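Local coordinates for protein malonyl-CoA decarboxylase (Rhodopseudomonas palustris, PDB 4KSA) that probably catalyses the decarboxylation of malonyl-CoA to acetyl-CoA and carbon dioxide, at residues L315-R319 with L335-D339; A362-L366 with L376-A380; M139-L144 with D157-V161. The contacts are given in a common frame with arbitrary orientation. Numbering follows the deposited sequence.

Contact 1. Residues L315-R319 with L335-D339; sequences LKRER and LEALD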
ATOM      1  N   LEU A 315       9.520  34.338 -37.698  1.00 60.97           N
ATOM      2  CA  LEU A 315       8.927  35.353 -38.577  1.00 62.33           C
ATOM      3  C   LEU A 315       9.902  36.483 -38.839  1.00 63.28           C
ATOM      4  O   LEU A 315       9.969  37.007 -39.946  1.00 62.77           O
ATOM      5  CB  LEU A 315       7.647  35.921 -37.957  1.00 61.81           C
ATOM      6  CG  LEU A 315       6.828  36.874 -38.837  1.00 61.79           C
ATOM      7  CD1 LEU A 315       6.430  36.156 -40.118  1.00 59.96           C
ATOM      8  CD2 LEU A 315       5.585  37.355 -38.082  1.00 59.18           C
ATOM      9  N   LYS A 316      10.638  36.855 -37.794  1.00 65.66           N
ATOM     10  CA  LYS A 316      11.659  37.901 -37.850  1.00 66.70           C
ATOM     11  C   LYS A 316      12.669  37.511 -38.917  1.00 67.48           C
ATOM     12  O   LYS A 316      12.939  38.260 -39.845  1.00 68.88           O
ATOM     13  CB  LYS A 316      12.359  37.995 -36.493  1.00 67.21           C
ATOM     14  CG  LYS A 316      13.716  38.669 -36.502  1.00 69.07           C
ATOM     15  CD  LYS A 316      13.604  40.176 -36.668  1.00 71.21           C
ATOM     16  CE  LYS A 316      14.964  40.844 -36.467  1.00 72.00           C
ATOM     17  NZ  LYS A 316      15.000  42.269 -36.928  1.00 72.13           N
ATOM     18  N   ARG A 317      13.221  36.317 -38.765  1.00 68.10           N
ATOM     19  CA  ARG A 317      14.201  35.786 -39.695  1.00 68.12           C
ATOM     20  C   ARG A 317      13.660  35.758 -41.126  1.00 66.64           C
ATOM     21  O   ARG A 317      14.395  35.976 -42.082  1.00 66.29           O
ATOM     22  CB  ARG A 317      14.576  34.370 -39.253  1.00 69.57           C
ATOM     23  CG  ARG A 317      15.675  33.694 -40.054  1.00 73.03           C
ATOM     24  CD  ARG A 317      15.820  32.253 -39.578  1.00 76.68           C
ATOM     25  NE  ARG A 317      15.666  32.163 -38.123  1.00 78.41           N
ATOM     26  CZ  ARG A 317      15.005  31.188 -37.498  1.00 78.94           C
ATOM     27  NH1 ARG A 317      14.439  30.209 -38.200  1.00 76.82           N
ATOM     28  NH2 ARG A 317      14.881  31.210 -36.172  1.00 78.58           N
ATOM     29  N   GLU A 318      12.370  35.491 -41.266  1.00 65.55           N
ATOM     30  CA  GLU A 318      11.755  35.405 -42.583  1.00 65.31           C
ATOM     31  C   GLU A 318      11.618  36.782 -43.219  1.00 65.76           C
ATOM     32  O   GLU A 318      11.697  36.932 -44.440  1.00 65.34           O
ATOM     33  CB  GLU A 318      10.383  34.742 -42.468  1.00 64.55           C
ATOM     34  CG  GLU A 318       9.886  34.108 -43.752  1.00 64.65           C
ATOM     35  CD  GLU A 318      10.877  33.118 -44.321  1.00 65.81           C
ATOM     36  OE1 GLU A 318      11.445  32.337 -43.530  1.00 67.23           O
ATOM     37  OE2 GLU A 318      11.082  33.111 -45.556  1.00 66.27           O
ATOM     38  N   ARG A 319      11.401  37.786 -42.383  1.00 65.92           N
ATOM     39  CA  ARG A 319      11.260  39.142 -42.866  1.00 65.82           C
ATOM     40  C   ARG A 319      12.628  39.680 -43.245  1.00 67.67           C
ATOM     41  O   ARG A 319      12.837  40.110 -44.388  1.00 68.74           O
ATOM     42  CB  ARG A 319      10.614  40.022 -41.795  1.00 64.84           C
ATOM     43  CG  ARG A 319       9.127  39.744 -41.600  1.00 63.72           C
ATOM     44  CD  ARG A 319       8.343  41.035 -41.408  1.00 63.39           C
ATOM     45  NE  ARG A 319       8.193  41.412 -40.009  1.00 64.03           N
ATOM     46  CZ  ARG A 319       7.803  42.618 -39.603  1.00 64.75           C
ATOM     47  NH1 ARG A 319       7.681  42.876 -38.310  1.00 64.49           N
ATOM     48  NH2 ARG A 319       7.556  43.574 -40.489  1.00 64.87           N
ATOM     49  N   LEU A 335       2.509  43.076 -42.825  1.00 65.86           N
ATOM     50  CA  LEU A 335       3.246  42.667 -41.641  1.00 67.13           C
ATOM     51  C   LEU A 335       3.756  43.844 -40.816  1.00 68.24           C
ATOM     52  O   LEU A 335       3.833  43.754 -39.591  1.00 66.78           O
ATOM     53  CB  LEU A 335       4.422  41.781 -42.059  1.00 64.94           C
ATOM     54  CG  LEU A 335       4.403  40.299 -41.699  1.00 63.01           C
ATOM     55  CD1 LEU A 335       2.990  39.724 -41.677  1.00 60.86           C
ATOM     56  CD2 LEU A 335       5.269  39.588 -42.716  1.00 62.23           C
ATOM     57  N   GLU A 336       4.109  44.941 -41.486  1.00 71.61           N
ATOM     58  CA  GLU A 336       4.624  46.129 -40.799  1.00 75.28           C
ATOM     59  C   GLU A 336       3.705  46.546 -39.659  1.00 76.29           C
ATOM     60  O   GLU A 336       4.101  47.301 -38.768  1.00 75.82           O
ATOM     61  CB  GLU A 336       4.781  47.303 -41.772  1.00 77.55           C
ATOM     62  CG  GLU A 336       5.796  47.086 -42.885  1.00 80.65           C
ATOM     63  CD  GLU A 336       6.002  48.331 -43.736  1.00 82.06           C
ATOM     64  OE1 GLU A 336       5.032  48.786 -44.381  1.00 82.70           O
ATOM     65  OE2 GLU A 336       7.138  48.856 -43.756  1.00 82.80           O
ATOM     66  N   ALA A 337       2.472  46.054 -39.706  1.00 78.22           N
ATOM     67  CA  ALA A 337       1.481  46.351 -38.683  1.00 80.14           C
ATOM     68  C   ALA A 337       1.916  45.745 -37.349  1.00 81.78           C
ATOM     69  O   ALA A 337       1.740  46.350 -36.290  1.00 81.53           O
ATOM     70  CB  ALA A 337       0.122  45.794 -39.100  1.00 78.83           C
ATOM     71  N   LEU A 338       2.495  44.550 -37.410  1.00 83.38           N
ATOM     72  CA  LEU A 338       2.954  43.861 -36.213  1.00 85.20           C
ATOM     73  C   LEU A 338       3.955  44.696 -35.427  1.00 86.91           C
ATOM     74  O   LEU A 338       4.145  44.483 -34.232  1.00 86.87           O
ATOM     75  CB  LEU A 338       3.579  42.519 -36.594  1.00 84.29           C
ATOM     76  CG  LEU A 338       2.582  41.520 -37.183  1.00 83.63           C
ATOM     77  CD1 LEU A 338       3.310  40.332 -37.780  1.00 81.81           C
ATOM     78  CD2 LEU A 338       1.616  41.090 -36.093  1.00 82.21           C
ATOM     79  N   ASP A 339       4.581  45.656 -36.100  1.00 89.56           N
ATOM     80  CA  ASP A 339       5.575  46.517 -35.466  1.00 92.25           C
ATOM     81  C   ASP A 339       4.981  47.803 -34.884  1.00 93.34           C
ATOM     82  O   ASP A 339       5.475  48.899 -35.157  1.00 94.09           O
ATOM     83  CB  ASP A 339       6.670  46.878 -36.475  1.00 93.34           C
ATOM     84  CG  ASP A 339       7.356  45.657 -37.057  1.00 94.58           C
ATOM     85  OD1 ASP A 339       7.865  44.832 -36.266  1.00 94.78           O
ATOM     86  OD2 ASP A 339       7.391  45.525 -38.303  1.00 94.90           O
TER
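One face of helix 311-320 meets the helical turn of 335-339 through L315 and R319 on the helix, against L335, L338 and D339. L335 comes first: its CD2 lies 3.6 Å from R319 CD, so the leucine packs against the aliphatic part of the arginine, and 4.5 Å from L315 CD1. Its carbonyl oxygen, which accepts L338 N at 2.7 Å, lies over one face of the R319 guanidinium. The CA-to-CB bond of E336 points away, and the residue comes closest through its backbone, E336 N being 3.8 Å from R319 NH2. L338 turns back toward the helix and sets CD1 3.8 Å from L315 CD2. D339 then supplies the charge: OD2 accepts from both R319 NH1 (2.7 Å) and R319 NH2 (2.9 Å), a salt bridge in which one carboxylate oxygen serves two guanidinium nitrogens. Helix 347-367 covers the leucines, with L360 on L315, I356 on L335 and L353 on L338. The result is a salt bridge beside a leucine cluster, joining successive helical elements of the C-terminal domain, which belongs to the acetyltransferase clan.

Contact 2. Residues A362-L366 with L376-A380; sequences AAYFL and LDPVA
Segment 362-366 is regular helix within helix 347-367, while 376-380 runs from a loop into the first turn of helix 378-385; the closest CA atoms, F365 and D377, are 7.0 Å apart. D377 is the N-cap, with extended psi (120°) and chi1 t. Y364 (chi1 t, chi2 59°) and F365 (chi1 m, chi2 134°) leave their helix sideways yet reach across with their rings; L376 is tt. Among the polar contacts, D377 OD2 accepts a weak capping bond from A380 N at 2.8 Å, and Y364 OH gives a weak, long hydrogen bond to D377 OD1 at 3.4 Å. D377 OD2 also lies at the F365 ring edge, 3.8 Å from F365 CE2. Apolar contacts are Y364 CE1 to L376 CD1 at 3.8 Å and F365 CE2 to A380 CB at 4.2 Å. F365 also packs on strands 411-416 (V412, Y414) and 389-394 (L390, L393), where helix meets sheet in an alpha/beta domain. The chemistry is that of a buried carboxylate that caps a helix weakly with one oxygen and receives a weak, long bond from the Y364 hydroxyl on the other, with the F365 ring edge beside it.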
ATOM      1  N   ALA A 362       1.165  28.453 -40.774  1.00 53.23           N
ATOM      2  CA  ALA A 362       1.018  27.134 -41.376  1.00 52.24           C
ATOM      3  C   ALA A 362       2.315  26.631 -42.026  1.00 51.40           C
ATOM      4  O   ALA A 362       2.671  25.465 -41.891  1.00 50.39           O
ATOM      5  CB  ALA A 362      -0.104  27.155 -42.396  1.00 52.39           C
ATOM      6  N   ALA A 363       3.023  27.501 -42.736  1.00 51.42           N
ATOM      7  CA  ALA A 363       4.266  27.083 -43.368  1.00 51.96           C
ATOM      8  C   ALA A 363       5.267  26.822 -42.246  1.00 52.85           C
ATOM      9  O   ALA A 363       6.083  25.906 -42.328  1.00 53.33           O
ATOM     10  CB  ALA A 363       4.787  28.162 -44.300  1.00 50.98           C
ATOM     11  N   TYR A 364       5.194  27.638 -41.198  1.00 51.98           N
ATOM     12  CA  TYR A 364       6.066  27.473 -40.042  1.00 51.51           C
ATOM     13  C   TYR A 364       5.883  26.039 -39.514  1.00 50.27           C
ATOM     14  O   TYR A 364       6.789  25.208 -39.560  1.00 49.44           O
ATOM     15  CB  TYR A 364       5.675  28.488 -38.964  1.00 51.29           C
ATOM     16  CG  TYR A 364       6.371  28.301 -37.643  1.00 52.20           C
ATOM     17  CD1 TYR A 364       7.758  28.346 -37.553  1.00 52.85           C
ATOM     18  CD2 TYR A 364       5.642  28.106 -36.473  1.00 53.52           C
ATOM     19  CE1 TYR A 364       8.410  28.205 -36.328  1.00 52.49           C
ATOM     20  CE2 TYR A 364       6.283  27.966 -35.237  1.00 53.39           C
ATOM     21  CZ  TYR A 364       7.668  28.020 -35.175  1.00 52.16           C
ATOM     22  OH  TYR A 364       8.306  27.915 -33.962  1.00 51.21           O
ATOM     23  N   PHE A 365       4.682  25.760 -39.038  1.00 47.85           N
ATOM     24  CA  PHE A 365       4.356  24.459 -38.508  1.00 48.30           C
ATOM     25  C   PHE A 365       4.561  23.309 -39.473  1.00 49.97           C
ATOM     26  O   PHE A 365       5.185  22.311 -39.119  1.00 52.02           O
ATOM     27  CB  PHE A 365       2.911  24.456 -38.028  1.00 47.55           C
ATOM     28  CG  PHE A 365       2.708  25.166 -36.730  1.00 46.80           C
ATOM     29  CD1 PHE A 365       1.660  26.063 -36.571  1.00 46.71           C
ATOM     30  CD2 PHE A 365       3.529  24.894 -35.640  1.00 46.24           C
ATOM     31  CE1 PHE A 365       1.427  26.673 -35.344  1.00 47.13           C
ATOM     32  CE2 PHE A 365       3.306  25.497 -34.410  1.00 45.34           C
ATOM     33  CZ  PHE A 365       2.253  26.387 -34.259  1.00 46.40           C
ATOM     34  N   LEU A 366       4.046  23.433 -40.689  1.00 51.05           N
ATOM     35  CA  LEU A 366       4.168  22.343 -41.646  1.00 53.31           C
ATOM     36  C   LEU A 366       5.438  22.267 -42.475  1.00 55.71           C
ATOM     37  O   LEU A 366       5.782  21.191 -42.967  1.00 57.29           O
ATOM     38  CB  LEU A 366       2.964  22.332 -42.586  1.00 51.86           C
ATOM     39  CG  LEU A 366       1.682  21.699 -42.047  1.00 50.92           C
ATOM     40  CD1 LEU A 366       1.338  22.261 -40.701  1.00 53.07           C
ATOM     41  CD2 LEU A 366       0.558  21.965 -43.012  1.00 53.77           C
ATOM     42  N   LEU A 376      10.439  22.601 -36.346  1.00 63.55           N
ATOM     43  CA  LEU A 376      11.167  23.647 -35.649  1.00 60.81           C
ATOM     44  C   LEU A 376      10.560  24.097 -34.319  1.00 58.91           C
ATOM     45  O   LEU A 376      11.292  24.324 -33.354  1.00 60.36           O
ATOM     46  CB  LEU A 376      11.308  24.842 -36.588  1.00 60.55           C
ATOM     47  CG  LEU A 376      12.296  25.978 -36.358  1.00 61.21           C
ATOM     48  CD1 LEU A 376      11.877  27.067 -37.323  1.00 62.86           C
ATOM     49  CD2 LEU A 376      12.283  26.526 -34.932  1.00 62.53           C
ATOM     50  N   ASP A 377       9.241  24.240 -34.248  1.00 56.01           N
ATOM     51  CA  ASP A 377       8.632  24.684 -32.994  1.00 54.83           C
ATOM     52  C   ASP A 377       8.700  23.603 -31.930  1.00 54.08           C
ATOM     53  O   ASP A 377       8.162  22.507 -32.099  1.00 55.81           O
ATOM     54  CB  ASP A 377       7.173  25.099 -33.197  1.00 55.26           C
ATOM     55  CG  ASP A 377       6.463  25.457 -31.877  1.00 56.06           C
ATOM     56  OD1 ASP A 377       6.786  26.499 -31.259  1.00 55.89           O
ATOM     57  OD2 ASP A 377       5.571  24.685 -31.459  1.00 55.93           O
ATOM     58  N   PRO A 378       9.366  23.904 -30.812  1.00 51.13           N
ATOM     59  CA  PRO A 378       9.521  22.974 -29.689  1.00 49.78           C
ATOM     60  C   PRO A 378       8.215  22.399 -29.097  1.00 46.98           C
ATOM     61  O   PRO A 378       8.175  21.229 -28.716  1.00 47.29           O
ATOM     62  CB  PRO A 378      10.316  23.797 -28.672  1.00 49.62           C
ATOM     63  CG  PRO A 378       9.952  25.221 -29.019  1.00 50.14           C
ATOM     64  CD  PRO A 378      10.012  25.191 -30.516  1.00 49.83           C
ATOM     65  N   VAL A 379       7.158  23.207 -29.013  1.00 43.03           N
ATOM     66  CA  VAL A 379       5.897  22.720 -28.455  1.00 39.90           C
ATOM     67  C   VAL A 379       5.174  21.810 -29.445  1.00 41.94           C
ATOM     68  O   VAL A 379       4.387  20.942 -29.061  1.00 42.24           O
ATOM     69  CB  VAL A 379       4.969  23.872 -28.057  1.00 34.48           C
ATOM     70  CG1 VAL A 379       3.646  23.337 -27.627  1.00 32.66           C
ATOM     71  CG2 VAL A 379       5.563  24.638 -26.927  1.00 33.46           C
ATOM     72  N   ALA A 380       5.449  21.997 -30.724  1.00 41.98           N
ATOM     73  CA  ALA A 380       4.818  21.165 -31.720  1.00 44.04           C
ATOM     74  C   ALA A 380       5.554  19.824 -31.754  1.00 45.13           C
ATOM     75  O   ALA A 380       4.938  18.763 -31.905  1.00 45.86           O
ATOM     76  CB  ALA A 380       4.874  21.847 -33.080  1.00 45.42           C
TER

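Contact 3. Residues M139-L144 with D157-V161; sequences MREAVL and DDDFV
Two regular helical segments, 139-144 of helix 132-146 and 157-161 of helix 154-167, run roughly antiparallel, their axes 10.5 Å apart and crossing at -146°; V143 and D157 have the nearest CA atoms, at 6.8 Å. R140 and D157, both chi1 t, form the salt bridge between them. R140 NE donates to D157 OD2 at 2.7 Å, R140 NH1 to the same OD2 at 2.8 Å and, weakly, to D157 OD1 at 3.3 Å. R140 NH2 is taken by the carbonyl oxygens of A276 and G274, so the buried guanidinium also ties the helices to a loop of the C-terminal region. D159 turns to R119 and Q120, and D158 bridges to R113 of the second subunit. Beside the ion pair, F160 (chi1 m) takes R140 CB over one ring face, and V143 CG1 is 4.2 Å from F160 CE2; V143 CG2 packs on D157 CB at 4.0 Å. This is an antiparallel helical hairpin of the helical N-terminal domain; H162, next after V161, is a Mg2+ ligand in a structure of this protein, though no Mg2+ is bound to it in this chain.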
HETATM    1  N   MSE A 139      23.874  19.377 -10.484  1.00 38.36           N
HETATM    2  CA  MSE A 139      25.206  19.580 -11.049  1.00 40.62           C
HETATM    3  C   MSE A 139      25.137  19.648 -12.577  1.00 37.95           C
HETATM    4  O   MSE A 139      25.831  20.431 -13.210  1.00 34.56           O
HETATM    5  CB  MSE A 139      26.131  18.440 -10.609  1.00 48.21           C
HETATM    6  CG  MSE A 139      27.597  18.581 -11.072  1.00 57.21           C
HETATM    7 SE   MSE A 139      28.793  17.284 -10.228  1.00 67.53          SE
HETATM    8  CE  MSE A 139      29.298  16.248 -11.755  1.00 62.38           C
ATOM      9  N   ARG A 140      24.285  18.830 -13.169  1.00 36.70           N
ATOM     10  CA  ARG A 140      24.153  18.844 -14.603  1.00 37.79           C
ATOM     11  C   ARG A 140      23.522  20.173 -15.017  1.00 37.20           C
ATOM     12  O   ARG A 140      23.817  20.720 -16.072  1.00 38.08           O
ATOM     13  CB  ARG A 140      23.292  17.666 -15.060  1.00 39.96           C
ATOM     14  CG  ARG A 140      23.460  17.346 -16.533  1.00 42.58           C
ATOM     15  CD  ARG A 140      22.133  17.054 -17.211  1.00 42.14           C
ATOM     16  NE  ARG A 140      22.304  17.155 -18.651  1.00 41.94           N
ATOM     17  CZ  ARG A 140      21.319  17.181 -19.534  1.00 42.43           C
ATOM     18  NH1 ARG A 140      21.604  17.284 -20.824  1.00 45.15           N
ATOM     19  NH2 ARG A 140      20.060  17.108 -19.135  1.00 41.95           N
ATOM     20  N   GLU A 141      22.647  20.695 -14.173  1.00 38.56           N
ATOM     21  CA  GLU A 141      22.007  21.978 -14.459  1.00 40.19           C
ATOM     22  C   GLU A 141      23.099  23.054 -14.586  1.00 39.59           C
ATOM     23  O   GLU A 141      23.034  23.919 -15.459  1.00 36.51           O
ATOM     24  CB  GLU A 141      21.041  22.337 -13.332  1.00 40.45           C
ATOM     25  CG  GLU A 141      20.321  23.649 -13.509  1.00 43.70           C
ATOM     26  CD  GLU A 141      19.412  23.976 -12.325  1.00 50.09           C
ATOM     27  OE1 GLU A 141      18.903  25.115 -12.273  1.00 51.84           O
ATOM     28  OE2 GLU A 141      19.193  23.096 -11.449  1.00 51.11           O
ATOM     29  N   ALA A 142      24.102  22.968 -13.710  1.00 38.99           N
ATOM     30  CA  ALA A 142      25.231  23.887 -13.689  1.00 39.27           C
ATOM     31  C   ALA A 142      26.051  23.797 -14.967  1.00 40.34           C
ATOM     32  O   ALA A 142      26.365  24.814 -15.578  1.00 40.04           O
ATOM     33  CB  ALA A 142      26.117  23.594 -12.499  1.00 38.73           C
ATOM     34  N   VAL A 143      26.407  22.587 -15.383  1.00 40.82           N
ATOM     35  CA  VAL A 143      27.189  22.495 -16.599  1.00 41.94           C
ATOM     36  C   VAL A 143      26.337  22.987 -17.773  1.00 43.39           C
ATOM     37  O   VAL A 143      26.860  23.584 -18.705  1.00 44.83           O
ATOM     38  CB  VAL A 143      27.748  21.052 -16.842  1.00 40.02           C
ATOM     39  CG1 VAL A 143      27.297  20.132 -15.748  1.00 40.19           C
ATOM     40  CG2 VAL A 143      27.339  20.536 -18.211  1.00 38.58           C
ATOM     41  N   LEU A 144      25.025  22.764 -17.726  1.00 42.45           N
ATOM     42  CA  LEU A 144      24.179  23.235 -18.819  1.00 40.75           C
ATOM     43  C   LEU A 144      24.204  24.749 -18.869  1.00 40.51           C
ATOM     44  O   LEU A 144      24.211  25.341 -19.946  1.00 41.65           O
ATOM     45  CB  LEU A 144      22.731  22.752 -18.663  1.00 37.44           C
ATOM     46  CG  LEU A 144      22.512  21.349 -19.236  1.00 38.87           C
ATOM     47  CD1 LEU A 144      21.143  20.788 -18.885  1.00 37.67           C
ATOM     48  CD2 LEU A 144      22.689  21.430 -20.724  1.00 36.58           C
ATOM     49  N   ASP A 157      28.526  17.210 -20.597  1.00 47.08           N
ATOM     50  CA  ASP A 157      27.094  17.041 -20.641  1.00 47.81           C
ATOM     51  C   ASP A 157      26.721  15.752 -21.362  1.00 48.68           C
ATOM     52  O   ASP A 157      25.731  15.104 -21.016  1.00 47.56           O
ATOM     53  CB  ASP A 157      26.431  18.212 -21.347  1.00 47.91           C
ATOM     54  CG  ASP A 157      24.929  18.050 -21.427  1.00 50.92           C
ATOM     55  OD1 ASP A 157      24.359  18.081 -22.550  1.00 52.48           O
ATOM     56  OD2 ASP A 157      24.318  17.874 -20.356  1.00 51.10           O
ATOM     57  N   ASP A 158      27.508  15.384 -22.367  1.00 48.15           N
ATOM     58  CA  ASP A 158      27.223  14.172 -23.118  1.00 48.77           C
ATOM     59  C   ASP A 158      27.345  12.933 -22.242  1.00 48.56           C
ATOM     60  O   ASP A 158      26.634  11.949 -22.451  1.00 49.43           O
ATOM     61  CB  ASP A 158      28.150  14.045 -24.335  1.00 48.84           C
ATOM     62  CG  ASP A 158      27.757  14.972 -25.483  1.00 49.89           C
ATOM     63  OD1 ASP A 158      28.401  14.881 -26.554  1.00 51.18           O
ATOM     64  OD2 ASP A 158      26.819  15.786 -25.325  1.00 48.29           O
ATOM     65  N   ASP A 159      28.232  12.972 -21.257  1.00 47.09           N
ATOM     66  CA  ASP A 159      28.381  11.818 -20.386  1.00 49.41           C
ATOM     67  C   ASP A 159      27.229  11.741 -19.392  1.00 48.87           C
ATOM     68  O   ASP A 159      26.779  10.648 -19.032  1.00 49.92           O
ATOM     69  CB  ASP A 159      29.728  11.870 -19.658  1.00 52.30           C
ATOM     70  CG  ASP A 159      30.891  11.523 -20.573  1.00 54.24           C
ATOM     71  OD1 ASP A 159      31.990  12.091 -20.397  1.00 55.14           O
ATOM     72  OD2 ASP A 159      30.698  10.671 -21.470  1.00 54.48           O
ATOM     73  N   PHE A 160      26.750  12.901 -18.957  1.00 45.66           N
ATOM     74  CA  PHE A 160      25.636  12.952 -18.025  1.00 43.27           C
ATOM     75  C   PHE A 160      24.401  12.362 -18.684  1.00 41.15           C
ATOM     76  O   PHE A 160      23.674  11.591 -18.072  1.00 41.19           O
ATOM     77  CB  PHE A 160      25.349  14.399 -17.607  1.00 42.72           C
ATOM     78  CG  PHE A 160      26.143  14.852 -16.424  1.00 42.00           C
ATOM     79  CD1 PHE A 160      25.745  14.520 -15.141  1.00 41.53           C
ATOM     80  CD2 PHE A 160      27.295  15.611 -16.588  1.00 43.77           C
ATOM     81  CE1 PHE A 160      26.476  14.937 -14.033  1.00 40.44           C
ATOM     82  CE2 PHE A 160      28.030  16.031 -15.488  1.00 43.56           C
ATOM     83  CZ  PHE A 160      27.612  15.692 -14.210  1.00 41.77           C
ATOM     84  N   VAL A 161      24.173  12.734 -19.937  1.00 39.48           N
ATOM     85  CA  VAL A 161      23.023  12.253 -20.681  1.00 37.67           C
ATOM     86  C   VAL A 161      23.088  10.735 -20.875  1.00 38.96           C
ATOM     87  O   VAL A 161      22.071  10.060 -20.792  1.00 40.72           O
ATOM     88  CB  VAL A 161      22.907  12.978 -22.051  1.00 35.47           C
ATOM     89  CG1 VAL A 161      21.768  12.389 -22.886  1.00 32.42           C
ATOM     90  CG2 VAL A 161      22.650  14.458 -21.824  1.00 31.13           C
TER

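How the contacts relate
Contacts 1 and 2 are neighbours in the C-terminal domain, their centres about 17 Å apart. R317, on the helix that carries L315 and R319, touches contact 2 directly, with R317 NH1 4.1 Å from L376 CD1. Helix 347-367 joins them further: it lies against the leucines of contact 1 and contributes residues 362-366 to contact 2. Contact 3 belongs to the N-terminal domain and is separate, its centre about 36 Å from that of contact 1 and 28 Å from that of contact 2. It alone lies near a known site: the side chain of V161 is about 5 Å from that of H162, a Mg2+ ligand although none is bound to it in this chain, and about 11 Å from a bound magnesium ion, too far to touch it.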